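Local coordinates for adhesion and penetration protein autotransporter (Haemophilus influenzae, PDB 3SYJ) that promotes bacterial aggregation and adherence to host cells as the self-associating passenger domain of an autotransporter, and is probably also a serine protease, at residues Gln582-Phe588 with Gly636-Val640; Ile514-Ile520 with Leu531-Ile537. Residue numbers count along the deposited sequence, not the author numbering.

Contact 1 of 2, residues Gln582-Phe588 with Gly636-Val640; sequences QTKGKLF and GGSAV
Two successive coils of the passenger domain's parallel beta-helix stack here, each turning a corner and entering a strand. Strands 586-588 and 638-640 run parallel, their axes 4.7 Å apart and 14° from alignment, pairing Lys586 with Ser638, Leu587 with Ala639 and Phe588 with Val640. Backbone hydrogen bonds run from Ser638 N to Gly585 O (2.9 Å), Leu587 N to Ser638 O (2.9 Å) and Val640 N to Leu587 O (2.7 Å). At the corner, Gly585 (phi 73°) and Gly637 (phi 77°) take angles that favour glycine; a CB on Gly636 would strike Thr583 O, and one on Gly637 would strike Gly585 O.

Gln582 extends inside the bend with chi1 and chi2 t, so that NE2 donates to Lys584 O (3.1 Å) in its own coil and to Ser638 O (2.9 Å) in the next, while OE1 lies 3.4 Å from Ala639 CB. Leu587 (t, p) and Ala639 share one face, where Leu587 packs on Leu568 and Leu570. Phe588 (chi1 m) and Val640 (t) share the other: Val640 CB sits 3.9 Å from the Phe588 ring centroid, almost on its normal. Lys586, on that face, leads its amine away to a salt bridge with Asp565. The buried amide thus joins corner to strand, sharing Ser638 O with Leu587 N, while the Phe588-Val640 CH-pi contact joins the strands beyond.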
ATOM      1  N   GLN A 582      17.948  -2.673  26.295  1.00 21.35           N
ATOM      2  CA  GLN A 582      18.898  -3.648  26.811  1.00 21.02           C
ATOM      3  C   GLN A 582      20.286  -3.429  26.206  1.00 22.28           C
ATOM      4  O   GLN A 582      20.440  -3.360  24.985  1.00 25.18           O
ATOM      5  CB  GLN A 582      18.411  -5.067  26.533  1.00 19.05           C
ATOM      6  CG  GLN A 582      19.342  -6.141  27.048  1.00 21.06           C
ATOM      7  CD  GLN A 582      18.865  -7.531  26.692  1.00 23.22           C
ATOM      8  OE1 GLN A 582      17.857  -7.696  26.007  1.00 22.56           O
ATOM      9  NE2 GLN A 582      19.591  -8.543  27.153  1.00 21.05           N
ATOM     10  N   THR A 583      21.298  -3.323  27.057  1.00 23.11           N
ATOM     11  CA  THR A 583      22.652  -3.072  26.575  1.00 26.03           C
ATOM     12  C   THR A 583      23.520  -4.321  26.606  1.00 24.84           C
ATOM     13  O   THR A 583      24.564  -4.368  25.964  1.00 28.61           O
ATOM     14  CB  THR A 583      23.348  -1.980  27.395  1.00 26.00           C
ATOM     15  OG1 THR A 583      23.512  -2.430  28.744  1.00 26.37           O
ATOM     16  CG2 THR A 583      22.519  -0.699  27.391  1.00 24.73           C
ATOM     17  N   LYS A 584      23.088  -5.333  27.348  1.00 24.17           N
ATOM     18  CA  LYS A 584      23.905  -6.522  27.544  1.00 23.21           C
ATOM     19  C   LYS A 584      23.134  -7.575  28.330  1.00 26.43           C
ATOM     20  O   LYS A 584      22.010  -7.335  28.761  1.00 25.63           O
ATOM     21  CB  LYS A 584      25.184  -6.148  28.297  1.00 28.78           C
ATOM     22  CG  LYS A 584      26.294  -7.180  28.211  1.00 33.25           C
ATOM     23  CD  LYS A 584      27.503  -6.736  29.010  1.00 35.19           C
ATOM     24  CE  LYS A 584      28.024  -5.409  28.500  1.00 37.66           C
ATOM     25  NZ  LYS A 584      29.376  -5.103  29.038  1.00 40.55           N
ATOM     26  N   GLY A 585      23.738  -8.741  28.517  1.00 25.53           N
ATOM     27  CA  GLY A 585      23.152  -9.763  29.361  1.00 25.78           C
ATOM     28  C   GLY A 585      21.959 -10.428  28.717  1.00 25.73           C
ATOM     29  O   GLY A 585      21.799 -10.384  27.500  1.00 24.22           O
ATOM     30  N   LYS A 586      21.126 -11.052  29.542  1.00 24.57           N
ATOM     31  CA  LYS A 586      19.957 -11.765  29.052  1.00 26.48           C
ATOM     32  C   LYS A 586      18.686 -11.206  29.670  1.00 23.11           C
ATOM     33  O   LYS A 586      18.617 -10.991  30.880  1.00 21.84           O
ATOM     34  CB  LYS A 586      20.084 -13.269  29.321  1.00 25.98           C
ATOM     35  CG  LYS A 586      21.276 -13.903  28.619  1.00 31.71           C
ATOM     36  CD  LYS A 586      21.279 -15.413  28.760  1.00 42.45           C
ATOM     37  CE  LYS A 586      21.682 -15.855  30.160  1.00 45.73           C
ATOM     38  NZ  LYS A 586      23.153 -16.013  30.307  1.00 47.11           N
ATOM     39  N   LEU A 587      17.688 -10.967  28.822  1.00 21.62           N
ATOM     40  CA  LEU A 587      16.424 -10.392  29.259  1.00 22.68           C
ATOM     41  C   LEU A 587      15.272 -11.292  28.819  1.00 23.35           C
ATOM     42  O   LEU A 587      15.078 -11.516  27.623  1.00 23.34           O
ATOM     43  CB  LEU A 587      16.263  -8.983  28.681  1.00 21.63           C
ATOM     44  CG  LEU A 587      14.982  -8.214  29.000  1.00 19.53           C
ATOM     45  CD1 LEU A 587      14.834  -8.007  30.502  1.00 17.96           C
ATOM     46  CD2 LEU A 587      14.979  -6.881  28.269  1.00 20.15           C
ATOM     47  N   PHE A 588      14.516 -11.811  29.785  1.00 20.18           N
ATOM     48  CA  PHE A 588      13.420 -12.733  29.495  1.00 17.56           C
ATOM     49  C   PHE A 588      12.076 -12.096  29.778  1.00 17.38           C
ATOM     50  O   PHE A 588      11.850 -11.573  30.867  1.00 19.87           O
ATOM     51  CB  PHE A 588      13.543 -14.019  30.330  1.00 20.83           C
ATOM     52  CG  PHE A 588      14.405 -15.082  29.696  1.00 20.78           C
ATOM     53  CD1 PHE A 588      15.764 -14.882  29.531  1.00 21.07           C
ATOM     54  CD2 PHE A 588      13.857 -16.281  29.275  1.00 21.32           C
ATOM     55  CE1 PHE A 588      16.560 -15.857  28.949  1.00 22.89           C
ATOM     56  CE2 PHE A 588      14.649 -17.259  28.697  1.00 23.36           C
ATOM     57  CZ  PHE A 588      16.000 -17.046  28.539  1.00 22.67           C
ATOM     58  N   GLY A 636      22.275  -4.560  22.632  1.00 25.17           N
ATOM     59  CA  GLY A 636      23.323  -5.520  22.910  1.00 23.57           C
ATOM     60  C   GLY A 636      22.772  -6.610  23.792  1.00 25.44           C
ATOM     61  O   GLY A 636      21.726  -6.433  24.412  1.00 29.10           O
ATOM     62  N   GLY A 637      23.468  -7.739  23.846  1.00 24.65           N
ATOM     63  CA  GLY A 637      22.997  -8.882  24.598  1.00 25.82           C
ATOM     64  C   GLY A 637      21.895  -9.657  23.891  1.00 29.14           C
ATOM     65  O   GLY A 637      21.829  -9.710  22.661  1.00 28.03           O
ATOM     66  N   SER A 638      21.016 -10.259  24.684  1.00 22.28           N
ATOM     67  CA  SER A 638      20.001 -11.143  24.155  1.00 23.63           C
ATOM     68  C   SER A 638      18.654 -10.967  24.865  1.00 25.69           C
ATOM     69  O   SER A 638      18.573 -11.070  26.094  1.00 25.13           O
ATOM     70  CB  SER A 638      20.480 -12.584  24.292  1.00 28.77           C
ATOM     71  OG  SER A 638      19.797 -13.423  23.373  1.00 37.55           O
ATOM     72  N   ALA A 639      17.613 -10.699  24.079  1.00 22.17           N
ATOM     73  CA  ALA A 639      16.233 -10.597  24.569  1.00 22.00           C
ATOM     74  C   ALA A 639      15.421 -11.826  24.157  1.00 21.35           C
ATOM     75  O   ALA A 639      15.399 -12.192  22.985  1.00 24.27           O
ATOM     76  CB  ALA A 639      15.565  -9.322  24.040  1.00 14.30           C
ATOM     77  N   VAL A 640      14.743 -12.456  25.111  1.00 21.06           N
ATOM     78  CA  VAL A 640      13.991 -13.672  24.815  1.00 19.84           C
ATOM     79  C   VAL A 640      12.553 -13.557  25.292  1.00 21.34           C
ATOM     80  O   VAL A 640      12.305 -13.236  26.455  1.00 22.78           O
ATOM     81  CB  VAL A 640      14.633 -14.906  25.478  1.00 21.21           C
ATOM     82  CG1 VAL A 640      13.854 -16.174  25.121  1.00 21.30           C
ATOM     83  CG2 VAL A 640      16.093 -15.039  25.072  1.00 17.67           C
TER

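Contact 2 of 2, residues Ile514-Ile520 with Leu531-Ile537; sequences ITGNESI and LDYRKEI
Within the beta-helix, strand 510-514 leads into an excursion that returns to strand 536-539, and this contact joins its two ends. On the returning side Leu531 and Asp532 are 3-10 and the strand begins at Glu536. Ile514 (m, t) points inward, its CG2 3.6 Å from CD1 of Ile537 (p, t), and both isoleucines pack on Leu568. Gly516 (phi 83°), with a backbone that calls for glycine, puts its bare CA 3.7 Å from Ile537 CD1. Asn517 (chi1 m) is buried and turns its side chain into the returning backbone, CG 3.2 Å from Asp532 O; its backbone N donates a hydrogen bond to water 1 (2.6 Å), which can donate to Arg534 O (3.2 Å). Water 2 likewise links Ser519 N (2.8 Å) to Asp532 O (2.9 Å), and Tyr533 CA makes a CA-H...O contact with Ser519 O (3.4 Å). Ile520 (p, t) lays its apolar side chain along the returning chain, CG2 3.8 Å from Lys535 CG, whose amine reaches Asp565. Arg534 NE forms a salt bridge with Glu536 OE1 (3.2 Å). Ile520 CA and Tyr533 CA approach to 4.3 Å, and water 3 donates to Ile520 O (2.9 Å) and Tyr533 O (2.7 Å).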
ATOM      1  N   ILE A 514      18.147  -1.026  35.752  1.00 18.54           N
ATOM      2  CA  ILE A 514      18.488  -2.223  36.507  1.00 19.19           C
ATOM      3  C   ILE A 514      19.851  -2.722  36.040  1.00 21.72           C
ATOM      4  O   ILE A 514      20.049  -2.971  34.849  1.00 22.14           O
ATOM      5  CB  ILE A 514      17.424  -3.320  36.331  1.00 18.56           C
ATOM      6  CG1 ILE A 514      16.086  -2.845  36.909  1.00 16.60           C
ATOM      7  CG2 ILE A 514      17.861  -4.605  37.016  1.00 18.07           C
ATOM      8  CD1 ILE A 514      14.913  -3.716  36.537  1.00 13.76           C
ATOM      9  N   THR A 515      20.795  -2.836  36.972  1.00 19.13           N
ATOM     10  CA  THR A 515      22.176  -3.197  36.628  1.00 20.58           C
ATOM     11  C   THR A 515      22.570  -4.625  37.023  1.00 23.33           C
ATOM     12  O   THR A 515      23.630  -5.113  36.633  1.00 27.28           O
ATOM     13  CB  THR A 515      23.183  -2.218  37.262  1.00 22.73           C
ATOM     14  OG1 THR A 515      23.042  -2.240  38.690  1.00 22.22           O
ATOM     15  CG2 THR A 515      22.932  -0.802  36.752  1.00 19.33           C
ATOM     16  N   GLY A 516      21.719  -5.297  37.788  1.00 19.91           N
ATOM     17  CA  GLY A 516      22.002  -6.654  38.213  1.00 25.10           C
ATOM     18  C   GLY A 516      22.900  -6.678  39.434  1.00 22.18           C
ATOM     19  O   GLY A 516      23.346  -5.634  39.902  1.00 22.55           O
ATOM     20  N   ASN A 517      23.157  -7.868  39.957  1.00 21.84           N
ATOM     21  CA  ASN A 517      23.978  -8.003  41.147  1.00 27.71           C
ATOM     22  C   ASN A 517      25.412  -7.585  40.862  1.00 27.54           C
ATOM     23  O   ASN A 517      25.969  -7.906  39.810  1.00 27.17           O
ATOM     24  CB  ASN A 517      23.937  -9.435  41.686  1.00 22.70           C
ATOM     25  CG  ASN A 517      22.615  -9.770  42.342  1.00 24.02           C
ATOM     26  OD1 ASN A 517      22.096 -10.873  42.193  1.00 25.54           O
ATOM     27  ND2 ASN A 517      22.061  -8.816  43.075  1.00 23.41           N
ATOM     28  N   GLU A 518      25.990  -6.863  41.815  1.00 30.01           N
ATOM     29  CA  GLU A 518      27.367  -6.383  41.734  1.00 39.18           C
ATOM     30  C   GLU A 518      28.383  -7.515  41.546  1.00 40.46           C
ATOM     31  O   GLU A 518      29.229  -7.450  40.658  1.00 43.93           O
ATOM     32  CB  GLU A 518      27.701  -5.558  42.982  1.00 40.04           C
ATOM     33  CG  GLU A 518      29.178  -5.269  43.187  1.00 48.96           C
ATOM     34  CD  GLU A 518      29.417  -4.229  44.274  1.00 57.15           C
ATOM     35  OE1 GLU A 518      28.822  -3.131  44.189  1.00 53.51           O
ATOM     36  OE2 GLU A 518      30.198  -4.508  45.209  1.00 57.84           O
ATOM     37  N   SER A 519      28.296  -8.551  42.377  1.00 35.23           N
ATOM     38  CA  SER A 519      29.210  -9.681  42.271  1.00 31.11           C
ATOM     39  C   SER A 519      28.463 -10.994  42.332  1.00 27.90           C
ATOM     40  O   SER A 519      27.407 -11.074  42.947  1.00 31.11           O
ATOM     41  CB  SER A 519      30.239  -9.658  43.401  1.00 32.31           C
ATOM     42  OG  SER A 519      30.922 -10.909  43.479  1.00 27.76           O
ATOM     43  N   ILE A 520      29.017 -12.020  41.694  1.00 27.76           N
ATOM     44  CA  ILE A 520      28.488 -13.374  41.812  1.00 26.86           C
ATOM     45  C   ILE A 520      29.473 -14.280  42.544  1.00 25.89           C
ATOM     46  O   ILE A 520      29.351 -15.501  42.520  1.00 30.16           O
ATOM     47  CB  ILE A 520      28.148 -13.982  40.447  1.00 31.74           C
ATOM     48  CG1 ILE A 520      29.350 -13.880  39.505  1.00 35.76           C
ATOM     49  CG2 ILE A 520      26.932 -13.290  39.854  1.00 27.39           C
ATOM     50  CD1 ILE A 520      29.298 -14.857  38.356  1.00 27.14           C
ATOM     51  N   LEU A 531      20.400 -14.153  47.169  1.00 20.27           N
ATOM     52  CA  LEU A 531      19.767 -13.396  46.085  1.00 22.84           C
ATOM     53  C   LEU A 531      20.688 -12.314  45.521  1.00 21.70           C
ATOM     54  O   LEU A 531      20.535 -11.900  44.377  1.00 20.66           O
ATOM     55  CB  LEU A 531      18.448 -12.761  46.547  1.00 19.43           C
ATOM     56  CG  LEU A 531      17.176 -13.601  46.454  1.00 18.06           C
ATOM     57  CD1 LEU A 531      17.307 -14.813  47.323  1.00 17.92           C
ATOM     58  CD2 LEU A 531      15.965 -12.793  46.882  1.00 19.40           C
ATOM     59  N   ASP A 532      21.641 -11.864  46.334  1.00 24.37           N
ATOM     60  CA  ASP A 532      22.539 -10.775  45.955  1.00 23.15           C
ATOM     61  C   ASP A 532      23.776 -11.252  45.202  1.00 25.52           C
ATOM     62  O   ASP A 532      24.599 -10.440  44.785  1.00 25.18           O
ATOM     63  CB  ASP A 532      22.979  -9.996  47.196  1.00 22.66           C
ATOM     64  CG  ASP A 532      21.836  -9.233  47.839  1.00 23.18           C
ATOM     65  OD1 ASP A 532      20.997  -8.685  47.096  1.00 26.82           O
ATOM     66  OD2 ASP A 532      21.776  -9.169  49.084  1.00 24.81           O
ATOM     67  N   TYR A 533      23.917 -12.561  45.023  1.00 24.06           N
ATOM     68  CA  TYR A 533      25.145 -13.084  44.429  1.00 24.77           C
ATOM     69  C   TYR A 533      24.881 -14.031  43.277  1.00 24.69           C
ATOM     70  O   TYR A 533      25.755 -14.810  42.887  1.00 24.23           O
ATOM     71  CB  TYR A 533      26.021 -13.737  45.499  1.00 18.43           C
ATOM     72  CG  TYR A 533      26.331 -12.779  46.622  1.00 25.49           C
ATOM     73  CD1 TYR A 533      27.366 -11.860  46.511  1.00 31.30           C
ATOM     74  CD2 TYR A 533      25.565 -12.765  47.780  1.00 25.42           C
ATOM     75  CE1 TYR A 533      27.648 -10.967  47.531  1.00 29.08           C
ATOM     76  CE2 TYR A 533      25.838 -11.882  48.806  1.00 30.13           C
ATOM     77  CZ  TYR A 533      26.882 -10.984  48.673  1.00 33.28           C
ATOM     78  OH  TYR A 533      27.155 -10.101  49.687  1.00 38.61           O
ATOM     79  N   ARG A 534      23.678 -13.937  42.722  1.00 21.54           N
ATOM     80  CA  ARG A 534      23.266 -14.794  41.623  1.00 19.57           C
ATOM     81  C   ARG A 534      23.352 -14.049  40.298  1.00 21.97           C
ATOM     82  O   ARG A 534      23.269 -12.825  40.256  1.00 21.90           O
ATOM     83  CB  ARG A 534      21.840 -15.294  41.855  1.00 22.55           C
ATOM     84  CG  ARG A 534      21.723 -16.334  42.961  1.00 28.30           C
ATOM     85  CD  ARG A 534      22.351 -17.653  42.532  1.00 32.61           C
ATOM     86  NE  ARG A 534      21.672 -18.234  41.373  1.00 36.05           N
ATOM     87  CZ  ARG A 534      20.775 -19.214  41.443  1.00 40.02           C
ATOM     88  NH1 ARG A 534      20.444 -19.727  42.620  1.00 38.27           N
ATOM     89  NH2 ARG A 534      20.209 -19.684  40.335  1.00 33.28           N
ATOM     90  N   LYS A 535      23.518 -14.798  39.215  1.00 24.25           N
ATOM     91  CA  LYS A 535      23.556 -14.220  37.882  1.00 24.71           C
ATOM     92  C   LYS A 535      22.164 -13.784  37.453  1.00 24.27           C
ATOM     93  O   LYS A 535      22.017 -12.871  36.642  1.00 25.65           O
ATOM     94  CB  LYS A 535      24.130 -15.226  36.880  1.00 24.91           C
ATOM     95  CG  LYS A 535      25.639 -15.375  36.977  1.00 33.85           C
ATOM     96  CD  LYS A 535      26.219 -16.217  35.854  1.00 34.80           C
ATOM     97  CE  LYS A 535      26.281 -17.695  36.210  1.00 38.29           C
ATOM     98  NZ  LYS A 535      27.406 -18.366  35.477  1.00 39.88           N
ATOM     99  N   GLU A 536      21.152 -14.440  38.012  1.00 21.95           N
ATOM    100  CA  GLU A 536      19.761 -14.204  37.640  1.00 20.87           C
ATOM    101  C   GLU A 536      19.026 -13.397  38.696  1.00 24.29           C
ATOM    102  O   GLU A 536      19.057 -13.734  39.883  1.00 23.36           O
ATOM    103  CB  GLU A 536      19.024 -15.529  37.447  1.00 18.65           C
ATOM    104  CG  GLU A 536      19.719 -16.506  36.535  1.00 19.94           C
ATOM    105  CD  GLU A 536      20.716 -17.375  37.275  1.00 26.01           C
ATOM    106  OE1 GLU A 536      20.942 -17.130  38.480  1.00 27.16           O
ATOM    107  OE2 GLU A 536      21.265 -18.311  36.652  1.00 31.63           O
ATOM    108  N   ILE A 537      18.362 -12.334  38.256  1.00 19.99           N
ATOM    109  CA  ILE A 537      17.458 -11.590  39.117  1.00 19.17           C
ATOM    110  C   ILE A 537      16.120 -11.535  38.417  1.00 19.27           C
ATOM    111  O   ILE A 537      16.040 -11.767  37.213  1.00 18.97           O
ATOM    112  CB  ILE A 537      17.952 -10.160  39.408  1.00 16.78           C
ATOM    113  CG1 ILE A 537      18.006  -9.326  38.123  1.00 19.22           C
ATOM    114  CG2 ILE A 537      19.303 -10.204  40.092  1.00 20.46           C
ATOM    115  CD1 ILE A 537      18.576  -7.924  38.310  1.00 16.84           C
TER
HETATM  116  O   HOH W   1      22.552 -10.102  38.677  1.00 23.92           O
HETATM  117  O   HOH W   2      26.617  -8.419  44.604  1.00 30.33           O
HETATM  118  O   HOH W   3      27.025 -17.196  42.758  1.00 31.70           O

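How the contacts relate
Both contacts belong to the same beta-helix and reach the same large sheet, contact 2 being complete in sequence before contact 1 begins. Their centres are 15 Å apart and their nearest atoms about 6 Å, so they do not touch; strand 567-575 lies between, with Leu568 meeting Ile514 and Ile537 of contact 2 and Leu587 of contact 1. Asp565 adds a polar connection, salt-bridged to Lys535 through one carboxylate oxygen and to Lys586 through the other. Contact 1 stacks neighbouring coils directly, whereas contact 2 closes an excursion by apolar packing, the buried Asn517 and three bridging waters. Both lie away from Ser218, the probable catalytic serine of the protease domain.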